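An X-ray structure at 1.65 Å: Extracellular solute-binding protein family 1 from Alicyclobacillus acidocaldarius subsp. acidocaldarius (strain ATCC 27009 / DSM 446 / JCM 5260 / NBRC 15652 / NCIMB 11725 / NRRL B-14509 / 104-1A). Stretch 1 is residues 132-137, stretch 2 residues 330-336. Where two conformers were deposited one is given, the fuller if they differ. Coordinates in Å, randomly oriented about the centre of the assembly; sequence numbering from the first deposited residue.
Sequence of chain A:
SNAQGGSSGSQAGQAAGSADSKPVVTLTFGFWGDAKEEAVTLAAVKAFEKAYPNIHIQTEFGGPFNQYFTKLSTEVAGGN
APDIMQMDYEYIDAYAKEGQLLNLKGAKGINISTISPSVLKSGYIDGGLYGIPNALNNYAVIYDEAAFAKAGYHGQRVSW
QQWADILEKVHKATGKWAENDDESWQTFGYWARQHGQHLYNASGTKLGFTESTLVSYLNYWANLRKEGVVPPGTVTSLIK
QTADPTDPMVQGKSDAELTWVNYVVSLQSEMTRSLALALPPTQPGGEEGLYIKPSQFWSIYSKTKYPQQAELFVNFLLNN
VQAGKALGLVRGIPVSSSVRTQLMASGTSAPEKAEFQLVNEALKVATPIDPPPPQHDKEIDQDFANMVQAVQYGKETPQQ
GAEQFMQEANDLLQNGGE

Stretch 1, residues 132-137: IPNALN
Stretch 2 (330-336) VRGIPVS

Two segments almost two hundred residues apart in sequence meet here as a short antiparallel pairing, burying 426 Å² counted over both sides. Its centre is L136 opposite I333, a hydrogen-bonded pair with L136 CA and I333 CA 4.8 Å apart; I132 and N137, at the ends of the first segment, make no close contact with the second.

Stretch 2 begins at V330 (phi/psi -58/-46, chi1 t), which stays clear of stretch 1. R331 follows at -87/-10 and directs its CB toward the partner, with chi1 m, chi2 t, chi3 t and chi4 at 82°. R331 CB lies 3.8 Å from A135 CB, and R331 O is 3.6 Å from that same A135 CB, a fit that the small alanine allows. Farther out, R331 CD is 3.9 Å from N134 ND2. N134 (-103/-15, chi1 p, chi2 18°) starts away from stretch 2, but the end of its side chain comes nearer; the amide nitrogen and the guanidinium nitrogens find their hydrogen bonds elsewhere in the structure.

G332 adopts 136/-166, a conformation that by itself calls for glycine because a CB would be jammed against the preceding carbonyl oxygen. Such a CB on G332 would also fall 2.8 Å from L136 O and 3.3 Å from A135 CB. Without it, G332 CA can sit 3.7 Å from L136 O.

I333 (-75/136) supplies both backbone hydrogen bonds. I333 N donates to L136 O at 2.9 Å with an angle of 159°, while L136 N donates to I333 O at 2.8 Å, more bent at 137°. The same I333 O receives a CA-H contact from A135 CA at 3.2 Å. A135 is extended at -163/160 and L136 at -131/156. The side chains of I333 and L136 share one face of the sheet, with I333 CB 4.3 Å from L136 CB, but the end of I333 (chi1 m, chi2 m) leads away.

P334 (-56/137, C-gamma exo) directs its CB away from stretch 1. Its N, which carries no hydrogen, has no acceptor of stretch 1 within reach, so proline costs the pairing no bond here; P334 O lies 4.1 Å from L136 CD1.

V335 (-72/-29, chi1 p) turns toward stretch 1, and its compact, branched side chain fills the space beside P133 and L136. V335 CG2 is 4.0 Å from L136 CD2 (leucine chi1 m, chi2 t) and 4.5 Å from P133 CB. V335 CG1 approaches P133 O to 3.4 Å, covering a carbonyl oxygen left without a partner; P133 itself is at -56/139, C-gamma exo.

S336 (-86/129, chi1 t) leaves the contact and N-caps the helix that follows.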

ATOM      1  N   ILE A 132       6.998 -13.351   2.337  1.00  8.39           N
ATOM      2  CA  ILE A 132       5.580 -13.237   2.638  1.00  9.36           C
ATOM      3  C   ILE A 132       5.295 -11.822   3.167  1.00  8.81           C
ATOM      4  O   ILE A 132       5.942 -11.365   4.117  1.00  7.82           O
ATOM      5  CB  ILE A 132       5.133 -14.316   3.622  1.00 11.52           C
ATOM      6  CG1 ILE A 132       5.433 -15.707   3.009  1.00 14.83           C
ATOM      7  CG2 ILE A 132       3.647 -14.160   3.904  1.00 10.98           C
ATOM      8  CD1 ILE A 132       5.163 -16.867   3.924  1.00 17.81           C
ATOM      9  N   PRO A 133       4.360 -11.104   2.519  1.00  8.70           N
ATOM     10  CA  PRO A 133       4.045  -9.760   2.987  1.00  9.46           C
ATOM     11  C   PRO A 133       3.633  -9.795   4.438  1.00  8.75           C
ATOM     12  O   PRO A 133       2.927 -10.721   4.855  1.00 10.54           O
ATOM     13  CB  PRO A 133       2.877  -9.340   2.087  1.00 10.02           C
ATOM     14  CG  PRO A 133       3.103 -10.097   0.828  1.00 10.52           C
ATOM     15  CD  PRO A 133       3.604 -11.433   1.290  1.00 11.09           C
ATOM     16  N   ASN A 134       4.096  -8.826   5.212  1.00  8.75           N
ATOM     17  CA  ASN A 134       3.812  -8.816   6.642  1.00 10.79           C
ATOM     18  C   ASN A 134       2.717  -7.823   7.046  1.00 11.52           C
ATOM     19  O   ASN A 134       2.181  -7.901   8.146  1.00 16.00           O
ATOM     20  CB  ASN A 134       5.094  -8.627   7.468  1.00 12.24           C
ATOM     21  CG  ASN A 134       5.813  -7.322   7.198  1.00 12.90           C
ATOM     22  OD1 ASN A 134       5.257  -6.372   6.644  1.00 15.03           O
ATOM     23  ND2 ASN A 134       7.086  -7.269   7.598  1.00 14.16           N
ATOM     24  N   ALA A 135       2.381  -6.910   6.148  1.00  9.46           N
ATOM     25  CA  ALA A 135       1.373  -5.892   6.408  1.00  9.37           C
ATOM     26  C   ALA A 135       0.924  -5.298   5.087  1.00  9.50           C
ATOM     27  O   ALA A 135       1.631  -5.380   4.085  1.00 10.00           O
ATOM     28  CB  ALA A 135       1.914  -4.807   7.318  1.00 10.46           C
ATOM     29  N   LEU A 136      -0.248  -4.682   5.104  1.00  9.12           N
ATOM     30  CA  LEU A 136      -0.953  -4.305   3.892  1.00  9.22           C
ATOM     31  C   LEU A 136      -1.439  -2.856   3.895  1.00  9.06           C
ATOM     32  O   LEU A 136      -1.658  -2.261   4.945  1.00  9.10           O
ATOM     33  CB  LEU A 136      -2.185  -5.189   3.751  1.00  9.77           C
ATOM     34  CG  LEU A 136      -1.959  -6.698   3.810  1.00 11.10           C
ATOM     35  CD1 LEU A 136      -3.284  -7.430   3.655  1.00 11.84           C
ATOM     36  CD2 LEU A 136      -0.984  -7.136   2.725  1.00 12.10           C
ATOM     37  N   ASN A 137      -1.624  -2.317   2.695  1.00  8.45           N
ATOM     38  CA  ASN A 137      -2.329  -1.068   2.496  1.00  8.55           C
ATOM     39  C   ASN A 137      -3.043  -1.132   1.147  1.00  7.80           C
ATOM     40  O   ASN A 137      -2.656  -1.884   0.264  1.00  8.89           O
ATOM     41  CB  ASN A 137      -1.345   0.090   2.536  1.00  9.47           C
ATOM     42  CG  ASN A 137      -1.955   1.408   2.992  1.00 10.54           C
ATOM     43  OD1 ASN A 137      -3.171   1.567   3.163  1.00 10.70           O
ATOM     44  ND2 ASN A 137      -1.076   2.375   3.206  1.00 12.23           N
ATOM     45  N   VAL A 330       1.640  -0.584  13.013  1.00 15.70           N
ATOM     46  CA  VAL A 330       2.794   0.234  12.736  1.00 17.37           C
ATOM     47  C   VAL A 330       3.258   0.098  11.268  1.00 14.68           C
ATOM     48  O   VAL A 330       3.502   1.094  10.593  1.00 16.68           O
ATOM     49  CB  VAL A 330       3.933  -0.109  13.755  1.00 19.37           C
ATOM     50  CG1 VAL A 330       5.190   0.676  13.452  1.00 22.00           C
ATOM     51  CG2 VAL A 330       3.466   0.149  15.192  1.00 22.05           C
ATOM     52  N   ARG A 331       3.330  -1.132  10.769  1.00 12.81           N
ATOM     53  CA  ARG A 331       3.750  -1.391   9.378  1.00 12.77           C
ATOM     54  C   ARG A 331       2.609  -1.347   8.358  1.00 12.27           C
ATOM     55  O   ARG A 331       2.841  -1.382   7.146  1.00 13.68           O
ATOM     56  CB  ARG A 331       4.401  -2.760   9.299  1.00 12.96           C
ATOM     57  CG  ARG A 331       5.747  -2.850   9.987  1.00 13.85           C
ATOM     58  CD  ARG A 331       6.174  -4.304  10.008  1.00 14.23           C
ATOM     59  NE  ARG A 331       7.582  -4.505  10.347  1.00 14.96           N
ATOM     60  CZ  ARG A 331       8.087  -4.527  11.582  1.00 14.75           C
ATOM     61  NH1 ARG A 331       7.324  -4.340  12.652  1.00 17.07           N
ATOM     62  NH2 ARG A 331       9.379  -4.745  11.748  1.00 14.97           N
ATOM     63  N   GLY A 332       1.384  -1.294   8.852  1.00 12.24           N
ATOM     64  CA  GLY A 332       0.198  -1.377   8.024  1.00 11.61           C
ATOM     65  C   GLY A 332      -0.837  -2.305   8.634  1.00 10.32           C
ATOM     66  O   GLY A 332      -0.753  -2.683   9.804  1.00 10.54           O
ATOM     67  N   ILE A 333      -1.825  -2.667   7.826  0.50 10.01           N
ATOM     68  CA  ILE A 333      -2.882  -3.569   8.251  0.50 10.76           C
ATOM     69  C   ILE A 333      -2.339  -4.997   8.308  0.50 10.07           C
ATOM     70  O   ILE A 333      -1.638  -5.420   7.393  0.50  9.58           O
ATOM     71  CB  ILE A 333      -4.059  -3.508   7.273  0.50 12.60           C
ATOM     72  CG1 ILE A 333      -4.627  -2.094   7.269  0.50 14.87           C
ATOM     73  CG2 ILE A 333      -5.136  -4.507   7.665  0.50 12.77           C
ATOM     74  CD1 ILE A 333      -4.834  -1.576   8.672  0.50 17.37           C
ATOM     75  N   PRO A 334      -2.659  -5.750   9.373  1.00 10.50           N
ATOM     76  CA  PRO A 334      -2.162  -7.117   9.452  1.00 11.37           C
ATOM     77  C   PRO A 334      -2.533  -7.960   8.245  1.00 10.21           C
ATOM     78  O   PRO A 334      -3.660  -7.893   7.743  1.00 10.26           O
ATOM     79  CB  PRO A 334      -2.837  -7.668  10.703  1.00 12.81           C
ATOM     80  CG  PRO A 334      -3.043  -6.469  11.557  1.00 13.70           C
ATOM     81  CD  PRO A 334      -3.358  -5.355  10.607  1.00 12.04           C
ATOM     82  N   VAL A 335      -1.569  -8.739   7.775  1.00  9.58           N
ATOM     83  CA  VAL A 335      -1.770  -9.530   6.578  1.00  9.55           C
ATOM     84  C   VAL A 335      -2.707 -10.729   6.785  1.00  9.22           C
ATOM     85  O   VAL A 335      -3.382 -11.159   5.859  1.00  9.34           O
ATOM     86  CB  VAL A 335      -0.406  -9.982   6.011  1.00 10.48           C
ATOM     87  CG1 VAL A 335       0.297 -10.933   6.966  1.00 11.04           C
ATOM     88  CG2 VAL A 335      -0.585 -10.596   4.639  1.00 11.22           C
ATOM     89  N   SER A 336      -2.743 -11.256   8.002  1.00  9.56           N
ATOM     90  CA  SER A 336      -3.469 -12.488   8.306  1.00  9.46           C
ATOM     91  C   SER A 336      -4.928 -12.228   8.630  1.00  9.50           C
ATOM     92  O   SER A 336      -5.221 -11.419   9.499  1.00  9.13           O
ATOM     93  CB  SER A 336      -2.845 -13.188   9.517  1.00  9.82           C
ATOM     94  OG  SER A 336      -3.708 -14.201  10.005  1.00 10.52           O
TER